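Local coordinates for protein adenylate kinase (Desulfovibrio gigas, PDB 2XB4) that probably catalyses the reversible transfer of a phosphate group between ATP and AMP, and carries a metal ion in its LID domain, at residues A[14-19]-A[213-218]; A[119-124]-A[138-143]; A[129-134]-A[152-157]. All blocks are in the same frame, centred on the assembly; numbering follows the deposited sequence.

Contact 1. Residues A[14-19]-A[213-218]; sequences GTQGNL and SIKDTL
Q16 reaches from helix 13-24 to the face of helix 211-222 where I214, K215 and L218 lie, and its amide lies between the two helices. Its CB already points at the partner helix. With chi1 at -63°, CG stands anti to the carbonyl carbon and grazes I214 CG2. A bend at chi2 brings Q16 CD to 3.8 Å from I214 CG2, and the two side chains cross at about a right angle. The amide then divides: OE1 stays beside the same methyl, 4.2 Å from I214 CG2, while NE2 runs on to the backbone, 3.6 Å from K215 CA. NE2 also touches K215 CB, and L218 CD1 lies 4.3 Å from Q16 NE2, roughly at right angles to the direction of K215 CA. Everything NE2 meets here is carbon or backbone, and it is buried with no hydrogen-bond partner in the model, a costly position for an amide nitrogen. One turn further on, L19 takes up the contact: its CD1 sits 3.7 Å from K215 CG and equally near CD, so that the lysine's aliphatic part lies across the leucine. Beyond CD the lysine bends at chi3 and its amine leads away. No hydrogen bond joins the segments; the contact is van der Waals. The axes of the two short segments run 10.7 Å apart with a signed crossing angle of -42°. T15 OG1 hydrogen-bonds H135 of the second subunit. This is CORE domain interior: helix 13-24 follows the phosphate-binding P-loop, helix 211-222 ends the chain, and I214 and L218 also rest on L205 of strand 201-206, an outermost strand of the chain's parallel sheet.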
loop_
_atom_site.group_PDB
_atom_site.type_symbol
_atom_site.label_atom_id
_atom_site.label_comp_id
_atom_site.label_asym_id
_atom_site.label_seq_id
_atom_site.Cartn_x
_atom_site.Cartn_y
_atom_site.Cartn_z
ATOM N N GLY A 14 5.322 18.845 11.483
ATOM C CA GLY A 14 3.944 19.269 11.094
ATOM C C GLY A 14 3.044 19.349 12.317
ATOM O O GLY A 14 2.263 20.308 12.512
ATOM N N THR A 15 3.146 18.345 13.160
ATOM C CA THR A 15 2.401 18.310 14.395
ATOM C C THR A 15 2.651 19.520 15.265
ATOM O O THR A 15 1.706 20.130 15.774
ATOM C CB THR A 15 2.701 17.038 15.178
ATOM O OG1 THR A 15 2.414 15.925 14.337
ATOM C CG2 THR A 15 1.789 16.946 16.419
ATOM N N GLN A 16 3.923 19.853 15.459
ATOM C CA GLN A 16 4.316 21.019 16.279
ATOM C C GLN A 16 3.914 22.324 15.656
ATOM O O GLN A 16 3.407 23.204 16.358
ATOM C CB GLN A 16 5.835 21.054 16.604
ATOM C CG GLN A 16 6.334 19.879 17.445
ATOM C CD GLN A 16 5.523 19.729 18.758
ATOM O OE1 GLN A 16 5.168 18.614 19.118
ATOM N NE2 GLN A 16 5.210 20.853 19.456
ATOM N N GLY A 17 4.113 22.452 14.344
ATOM C CA GLY A 17 3.673 23.651 13.636
ATOM C C GLY A 17 2.182 23.870 13.728
ATOM O O GLY A 17 1.703 24.997 13.970
ATOM N N ASN A 18 1.417 22.804 13.523
ATOM C CA ASN A 18 -0.053 22.887 13.703
ATOM C C ASN A 18 -0.436 23.402 15.078
ATOM O O ASN A 18 -1.314 24.222 15.184
ATOM C CB ASN A 18 -0.697 21.519 13.463
ATOM C CG ASN A 18 -2.211 21.585 13.454
ATOM O OD1 ASN A 18 -2.847 21.025 14.329
ATOM N ND2 ASN A 18 -2.784 22.295 12.500
ATOM N N LEU A 19 0.222 22.922 16.129
ATOM C CA LEU A 19 -0.071 23.383 17.482
ATOM C C LEU A 19 0.194 24.894 17.631
ATOM O O LEU A 19 -0.621 25.619 18.192
ATOM C CB LEU A 19 0.687 22.552 18.524
ATOM C CG LEU A 19 0.136 21.104 18.676
ATOM C CD1 LEU A 19 1.218 20.311 19.443
ATOM C CD2 LEU A 19 -1.241 20.945 19.402
ATOM N N SER A 213 5.779 17.164 26.094
ATOM C CA SER A 213 6.926 17.907 26.615
ATOM C C SER A 213 7.478 19.001 25.623
ATOM O O SER A 213 7.717 20.155 26.019
ATOM C CB SER A 213 8.009 16.929 27.069
ATOM O OG SER A 213 9.185 17.627 27.423
ATOM N N ILE A 214 7.689 18.638 24.349
ATOM C CA ILE A 214 8.136 19.602 23.323
ATOM C C ILE A 214 7.144 20.786 23.232
ATOM O O ILE A 214 7.555 21.947 23.380
ATOM C CB ILE A 214 8.309 18.954 21.954
ATOM C CG1 ILE A 214 9.468 17.936 21.988
ATOM C CG2 ILE A 214 8.654 20.022 20.938
ATOM C CD1 ILE A 214 9.338 16.782 20.956
ATOM N N LYS A 215 5.842 20.466 23.062
ATOM C CA LYS A 215 4.770 21.462 22.996
ATOM C C LYS A 215 4.760 22.447 24.193
ATOM O O LYS A 215 4.568 23.662 23.991
ATOM C CB LYS A 215 3.382 20.811 22.840
ATOM C CG LYS A 215 2.277 21.888 22.610
ATOM C CD LYS A 215 0.841 21.442 22.977
ATOM C CE LYS A 215 0.707 20.984 24.413
ATOM N NZ LYS A 215 -0.722 20.800 24.763
ATOM N N ASP A 216 4.921 21.925 25.419
ATOM C CA ASP A 216 5.082 22.764 26.628
ATOM C C ASP A 216 6.251 23.782 26.560
ATOM O O ASP A 216 6.017 24.965 26.668
ATOM C CB ASP A 216 5.189 21.885 27.889
ATOM C CG ASP A 216 3.849 21.278 28.309
ATOM O OD1 ASP A 216 2.798 21.706 27.780
ATOM O OD2 ASP A 216 3.852 20.356 29.162
ATOM N N THR A 217 7.492 23.319 26.394
ATOM C CA THR A 217 8.699 24.185 26.212
ATOM C C THR A 217 8.563 25.241 25.066
ATOM O O THR A 217 9.057 26.366 25.160
ATOM C CB THR A 217 9.940 23.309 25.872
ATOM O OG1 THR A 217 9.755 21.984 26.399
ATOM C CG2 THR A 217 11.229 23.932 26.391
ATOM N N LEU A 218 7.896 24.848 23.977
ATOM C CA LEU A 218 7.727 25.686 22.810
ATOM C C LEU A 218 6.730 26.792 23.057
ATOM O O LEU A 218 7.033 27.960 22.847
ATOM C CB LEU A 218 7.196 24.854 21.675
ATOM C CG LEU A 218 7.337 25.318 20.252
ATOM C CD1 LEU A 218 6.051 25.111 19.534
ATOM C CD2 LEU A 218 7.942 26.707 19.977
#

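Contact 2. Residues A[119-124]-A[138-143]; sequences AKNRIM and NIFIDA. Unlike the reference sequence in segment 138-143: D142 (reference Glu).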
loop_
_atom_site.group_PDB
_atom_site.type_symbol
_atom_site.label_atom_id
_atom_site.label_comp_id
_atom_site.label_asym_id
_atom_site.label_seq_id
_atom_site.Cartn_x
_atom_site.Cartn_y
_atom_site.Cartn_z
ATOM N N ALA A 119 16.285 10.382 13.416
ATOM C CA ALA A 119 15.248 10.765 12.455
ATOM C C ALA A 119 14.927 9.577 11.481
ATOM O O ALA A 119 13.750 9.259 11.233
ATOM C CB ALA A 119 15.708 12.044 11.738
ATOM N N LYS A 120 15.959 8.968 10.883
ATOM C CA LYS A 120 15.711 7.871 9.910
ATOM C C LYS A 120 15.016 6.724 10.620
ATOM O O LYS A 120 14.086 6.126 10.082
ATOM C CB LYS A 120 17.048 7.443 9.249
ATOM C CG LYS A 120 16.916 6.252 8.300
ATOM C CD LYS A 120 18.208 5.912 7.666
ATOM C CE LYS A 120 17.972 4.745 6.772
ATOM N NZ LYS A 120 19.262 4.190 6.343
ATOM N N ASN A 121 15.525 6.330 11.776
ATOM C CA ASN A 121 14.877 5.226 12.511
ATOM C C ASN A 121 13.445 5.503 12.943
ATOM O O ASN A 121 12.582 4.643 12.859
ATOM C CB ASN A 121 15.701 4.860 13.720
ATOM C CG ASN A 121 16.894 3.982 13.328
ATOM O OD1 ASN A 121 16.853 3.222 12.339
ATOM N ND2 ASN A 121 17.951 4.116 14.055
ATOM N N ARG A 122 13.176 6.719 13.346
ATOM C CA ARG A 122 11.755 7.070 13.596
ATOM C C ARG A 122 10.844 6.943 12.374
ATOM O O ARG A 122 9.669 6.607 12.560
ATOM C CB ARG A 122 11.618 8.460 14.156
ATOM C CG ARG A 122 12.109 8.525 15.542
ATOM C CD ARG A 122 11.937 9.903 16.147
ATOM N NE ARG A 122 12.371 9.731 17.548
ATOM C CZ ARG A 122 11.833 10.336 18.598
ATOM N NH1 ARG A 122 10.816 11.168 18.429
ATOM N NH2 ARG A 122 12.300 10.071 19.841
ATOM N N ILE A 123 11.320 7.289 11.165
ATOM C CA ILE A 123 10.483 7.120 9.997
ATOM C C ILE A 123 10.296 5.594 9.752
ATOM O O ILE A 123 9.176 5.129 9.500
ATOM C CB ILE A 123 11.138 7.757 8.775
ATOM C CG1 ILE A 123 11.258 9.288 8.965
ATOM C CG2 ILE A 123 10.415 7.383 7.446
ATOM C CD1 ILE A 123 12.394 9.944 8.070
ATOM N N MET A 124 11.412 4.835 9.724
ATOM C CA MET A 124 11.336 3.389 9.294
ATOM C C MET A 124 10.592 2.581 10.335
ATOM O O MET A 124 10.008 1.570 9.999
ATOM C CB MET A 124 12.768 2.787 9.127
ATOM C CG MET A 124 13.528 3.550 8.015
ATOM S SD MET A 124 15.024 2.709 7.576
ATOM C CE MET A 124 14.415 1.189 6.859
ATOM N N ASN A 138 5.298 2.635 16.954
ATOM C CA ASN A 138 6.585 2.859 16.361
ATOM C C ASN A 138 7.585 1.970 17.098
ATOM O O ASN A 138 7.808 2.161 18.305
ATOM C CB ASN A 138 7.002 4.343 16.430
ATOM C CG ASN A 138 8.164 4.652 15.499
ATOM O OD1 ASN A 138 9.264 4.001 15.605
ATOM N ND2 ASN A 138 7.956 5.612 14.573
ATOM N N ILE A 139 8.213 1.040 16.366
ATOM C CA ILE A 139 9.199 0.170 16.963
ATOM C C ILE A 139 10.452 0.921 17.522
ATOM O O ILE A 139 11.099 0.408 18.381
ATOM C CB ILE A 139 9.580 -1.061 16.031
ATOM C CG1 ILE A 139 10.305 -0.655 14.724
ATOM C CG2 ILE A 139 8.359 -1.855 15.644
ATOM C CD1 ILE A 139 11.070 -1.874 14.083
ATOM N N PHE A 140 10.702 2.156 17.125
ATOM C CA PHE A 140 11.900 2.895 17.538
ATOM C C PHE A 140 11.602 4.007 18.564
ATOM O O PHE A 140 12.516 4.771 18.940
ATOM C CB PHE A 140 12.665 3.460 16.301
ATOM C CG PHE A 140 14.092 3.939 16.600
ATOM C CD1 PHE A 140 15.173 3.025 16.748
ATOM C CD2 PHE A 140 14.379 5.323 16.736
ATOM C CE1 PHE A 140 16.467 3.512 17.035
ATOM C CE2 PHE A 140 15.691 5.789 17.048
ATOM C CZ PHE A 140 16.715 4.915 17.177
ATOM N N ILE A 141 10.347 4.120 19.006
ATOM C CA ILE A 141 9.958 5.188 19.970
ATOM C C ILE A 141 9.316 4.433 21.171
ATOM O O ILE A 141 8.172 3.871 21.053
ATOM C CB ILE A 141 8.959 6.199 19.364
ATOM C CG1 ILE A 141 9.521 6.946 18.115
ATOM C CG2 ILE A 141 8.617 7.222 20.377
ATOM C CD1 ILE A 141 8.522 7.970 17.533
ATOM N N ASP A 142 10.058 4.374 22.272
ATOM C CA ASP A 142 9.701 3.463 23.412
ATOM C C ASP A 142 8.287 3.759 23.874
ATOM O O ASP A 142 7.580 2.821 24.173
ATOM C CB ASP A 142 10.621 3.475 24.659
ATOM C CG ASP A 142 10.729 1.995 25.375
ATOM O OD1 ASP A 142 11.276 1.054 24.786
ATOM O OD2 ASP A 142 10.351 1.696 26.529
ATOM N N ALA A 143 7.881 5.043 23.970
ATOM C CA ALA A 143 6.533 5.350 24.558
ATOM C C ALA A 143 5.353 4.820 23.733
ATOM O O ALA A 143 4.213 4.647 24.262
ATOM C CB ALA A 143 6.355 6.831 24.804
HETATM O O HOH W 1 13.664 7.531 18.917
#
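R122 and F140 meet through the arginine's backbone N and its CG, which is 4.1 Å from F140 CD2; the guanidinium itself stands steeply to the ring, 75° between planes. Further along, the extended arginine chain crosses I141, whose CG1 lies over one guanidinium face, offset toward the rim, 4.0 Å from R122 NE. A water bridges back: it accepts from R122 NE and donates to F140 O. N121 CB lies over a face of the F140 ring, with the asparagine amide reaching on toward CE1 and CZ; the modelled closeness is doubtful, and the ring has a second conformer. N138 supplies the direct hydrogen bond between the segments. Its ND2 gives R122 O a 2.8 Å hydrogen bond, in the carbonyl plane and on a lone pair, 164° at the hydrogen. Its OD1 accepts from F140 N at 2.8 Å, forming an Asx turn within the type I turn from N138 to I141. One amide thus fixes the loop that carries F140 and ties it to the helix. The loop, which lies between strands 128-129 and 158-159, rests here on the last turns of helix 116-124, whose other side packs on helix 167-177.

Contact 3. Residues A[129-134]-A[152-157]; sequences CKNNPN and RVCGGA. With ZN (zinc ion), chain B; SRT (S,R meso-tartaric acid), chain C.
C129 and C154 turn their thiolates onto one zinc ion, the two SG atoms 3.5 Å apart. C129 SG, anti to its backbone N (chi1 177°), lies 2.3 Å from the zinc. C154 SG instead takes the crowded position between backbone N and carbonyl carbon. N131 directs its amide toward C154: ND2 donates to C154 SG at 3.4 Å, with C154 SG 18° out of the N131 amide plane, and passes just as near G156 CA. C129 SG in turn accepts from N132 N at 3.5 Å, with a weak bond from N131 N. Such N-H groups would be expected to temper the thiolates' negative charge. H135 and C151 complete the site of three cysteines and one histidine, in the metal-bearing LID that distinguishes zinc-containing adenylate kinases. Past the metal, K130 N donates to A157 O at 2.9 Å and 170°, extending the pairing of strands 128-129 and 158-159. A water joins N131 OD1 to A157 N. N132 ND2 donates to tartrate O11 at 3.0 Å, while N132 OD1 takes N134 N into an Asx turn. That tartrate is also held by the backbone N atoms of G10 and K13 of the second subunit, whose R161 hydrogen-bonds C129 O and K130 O.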
loop_
_atom_site.group_PDB
_atom_site.type_symbol
_atom_site.label_atom_id
_atom_site.label_comp_id
_atom_site.label_asym_id
_atom_site.label_seq_id
_atom_site.Cartn_x
_atom_site.Cartn_y
_atom_site.Cartn_z
ATOM N N CYS A 129 -1.753 0.589 12.123
ATOM C CA CYS A 129 -2.812 -0.311 12.509
ATOM C C CYS A 129 -3.872 -0.490 11.423
ATOM O O CYS A 129 -4.431 0.496 10.888
ATOM C CB CYS A 129 -3.457 0.245 13.807
ATOM S SG CYS A 129 -4.921 -0.722 14.421
ATOM N N LYS A 130 -4.192 -1.742 11.131
ATOM C CA LYS A 130 -5.236 -2.082 10.155
ATOM C C LYS A 130 -6.595 -1.559 10.551
ATOM O O LYS A 130 -7.385 -1.147 9.691
ATOM C CB LYS A 130 -5.294 -3.608 9.968
ATOM C CG LYS A 130 -5.855 -3.976 8.576
ATOM C CD LYS A 130 -5.830 -5.513 8.207
ATOM C CE LYS A 130 -6.875 -6.363 9.016
ATOM N NZ LYS A 130 -7.950 -7.057 8.160
ATOM N N ASN A 131 -6.879 -1.538 11.859
ATOM C CA ASN A 131 -8.246 -1.180 12.313
ATOM C C ASN A 131 -8.428 0.335 12.320
ATOM O O ASN A 131 -9.547 0.829 12.047
ATOM C CB ASN A 131 -8.535 -1.673 13.753
ATOM C CG ASN A 131 -8.565 -3.208 13.873
ATOM O OD1 ASN A 131 -8.804 -3.927 12.908
ATOM N ND2 ASN A 131 -8.348 -3.693 15.080
ATOM N N ASN A 132 -7.384 1.061 12.713
ATOM C CA ASN A 132 -7.522 2.521 12.739
ATOM C C ASN A 132 -6.153 3.169 12.540
ATOM O O ASN A 132 -5.278 3.048 13.408
ATOM C CB ASN A 132 -8.094 2.944 14.107
ATOM C CG ASN A 132 -8.432 4.471 14.175
ATOM O OD1 ASN A 132 -7.802 5.293 13.527
ATOM N ND2 ASN A 132 -9.405 4.822 15.016
ATOM N N PRO A 133 -5.948 3.855 11.401
ATOM C CA PRO A 133 -4.574 4.333 11.080
ATOM C C PRO A 133 -4.124 5.481 12.022
ATOM O O PRO A 133 -2.958 5.790 12.055
ATOM C CB PRO A 133 -4.724 4.831 9.617
ATOM C CG PRO A 133 -6.202 5.329 9.529
ATOM C CD PRO A 133 -6.950 4.258 10.402
ATOM N N ASN A 134 -5.026 6.013 12.837
ATOM C CA ASN A 134 -4.700 7.106 13.800
ATOM C C ASN A 134 -3.869 6.543 14.949
ATOM O O ASN A 134 -3.167 7.343 15.596
ATOM C CB ASN A 134 -5.937 7.753 14.495
ATOM C CG ASN A 134 -6.933 8.483 13.518
ATOM O OD1 ASN A 134 -6.591 8.812 12.372
ATOM N ND2 ASN A 134 -8.153 8.787 14.035
ATOM N N ARG A 152 -0.692 -1.345 19.922
ATOM C CA ARG A 152 -0.678 -1.155 21.379
ATOM C C ARG A 152 -1.971 -0.514 21.892
ATOM O O ARG A 152 -2.209 -0.481 23.096
ATOM C CB ARG A 152 0.484 -0.222 21.753
ATOM C CG ARG A 152 0.272 1.208 21.111
ATOM C CD ARG A 152 1.455 2.121 21.355
ATOM N NE ARG A 152 1.891 2.022 22.740
ATOM C CZ ARG A 152 1.376 2.774 23.702
ATOM N NH1 ARG A 152 0.401 3.658 23.346
ATOM N NH2 ARG A 152 1.815 2.637 24.986
ATOM N N VAL A 153 -2.792 0.036 20.994
ATOM C CA VAL A 153 -4.068 0.678 21.411
ATOM C C VAL A 153 -5.185 -0.346 21.364
ATOM O O VAL A 153 -5.969 -0.431 22.297
ATOM C CB VAL A 153 -4.469 1.841 20.430
ATOM C CG1 VAL A 153 -5.803 2.513 20.887
ATOM C CG2 VAL A 153 -3.392 2.916 20.356
ATOM N N CYS A 154 -5.296 -1.107 20.270
ATOM C CA CYS A 154 -6.499 -1.941 20.086
ATOM C C CYS A 154 -6.226 -3.403 19.756
ATOM O O CYS A 154 -7.182 -4.196 19.665
ATOM C CB CYS A 154 -7.437 -1.348 19.008
ATOM S SG CYS A 154 -6.711 -1.620 17.294
ATOM N N GLY A 155 -4.966 -3.774 19.580
ATOM C CA GLY A 155 -4.591 -5.164 19.277
ATOM C C GLY A 155 -4.756 -5.520 17.807
ATOM O O GLY A 155 -4.533 -6.663 17.411
ATOM N N GLY A 156 -5.047 -4.543 16.962
ATOM C CA GLY A 156 -5.150 -4.815 15.514
ATOM C C GLY A 156 -3.808 -5.166 14.889
ATOM O O GLY A 156 -2.728 -4.870 15.410
ATOM N N ALA A 157 -3.885 -5.783 13.727
ATOM C CA ALA A 157 -2.682 -6.088 12.954
ATOM C C ALA A 157 -1.927 -4.838 12.554
ATOM O O ALA A 157 -2.538 -3.768 12.310
ATOM C CB ALA A 157 -3.026 -6.955 11.687
HETATM ZN ZN ZN B . -5.113 -0.039 16.624
HETATM O O1 SRT C . -13.044 2.889 13.503
HETATM O O11 SRT C . -11.524 2.687 15.168
HETATM C C1 SRT C . -12.317 2.237 14.299
HETATM C C2 SRT C . -12.730 0.830 14.258
HETATM O O2 SRT C . -12.738 0.143 13.023
HETATM C C3 SRT C . -12.881 0.112 15.552
HETATM O O3 SRT C . -14.262 0.559 15.585
HETATM C C4 SRT C . -12.866 -1.351 15.411
HETATM O O4 SRT C . -11.759 -1.907 15.485
HETATM O O41 SRT C . -13.944 -1.930 15.236
HETATM O O HOH W 2 -6.612 -6.077 12.453
#

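Overall arrangement
The three contacts run from the CORE domain out to the LID. Contact 1 joins the first and last helices of the chain, so its segments enclose both others in sequence, about 18 Å from contact 2 and about 25 Å from contact 3, centre to centre. Contact 2 sits where helix 116-124 meets the LID loop; contact 3 brings the start and the end of that loop together at the zinc ion. Their segments alternate along the chain, their centres lie about 17 Å apart, and they touch where A143 O packs 3.2 Å from R152 NH2. LID movement over the phosphoryl-transfer site would carry contact 3 relative to contact 1. In this crystal both reach the second subunit.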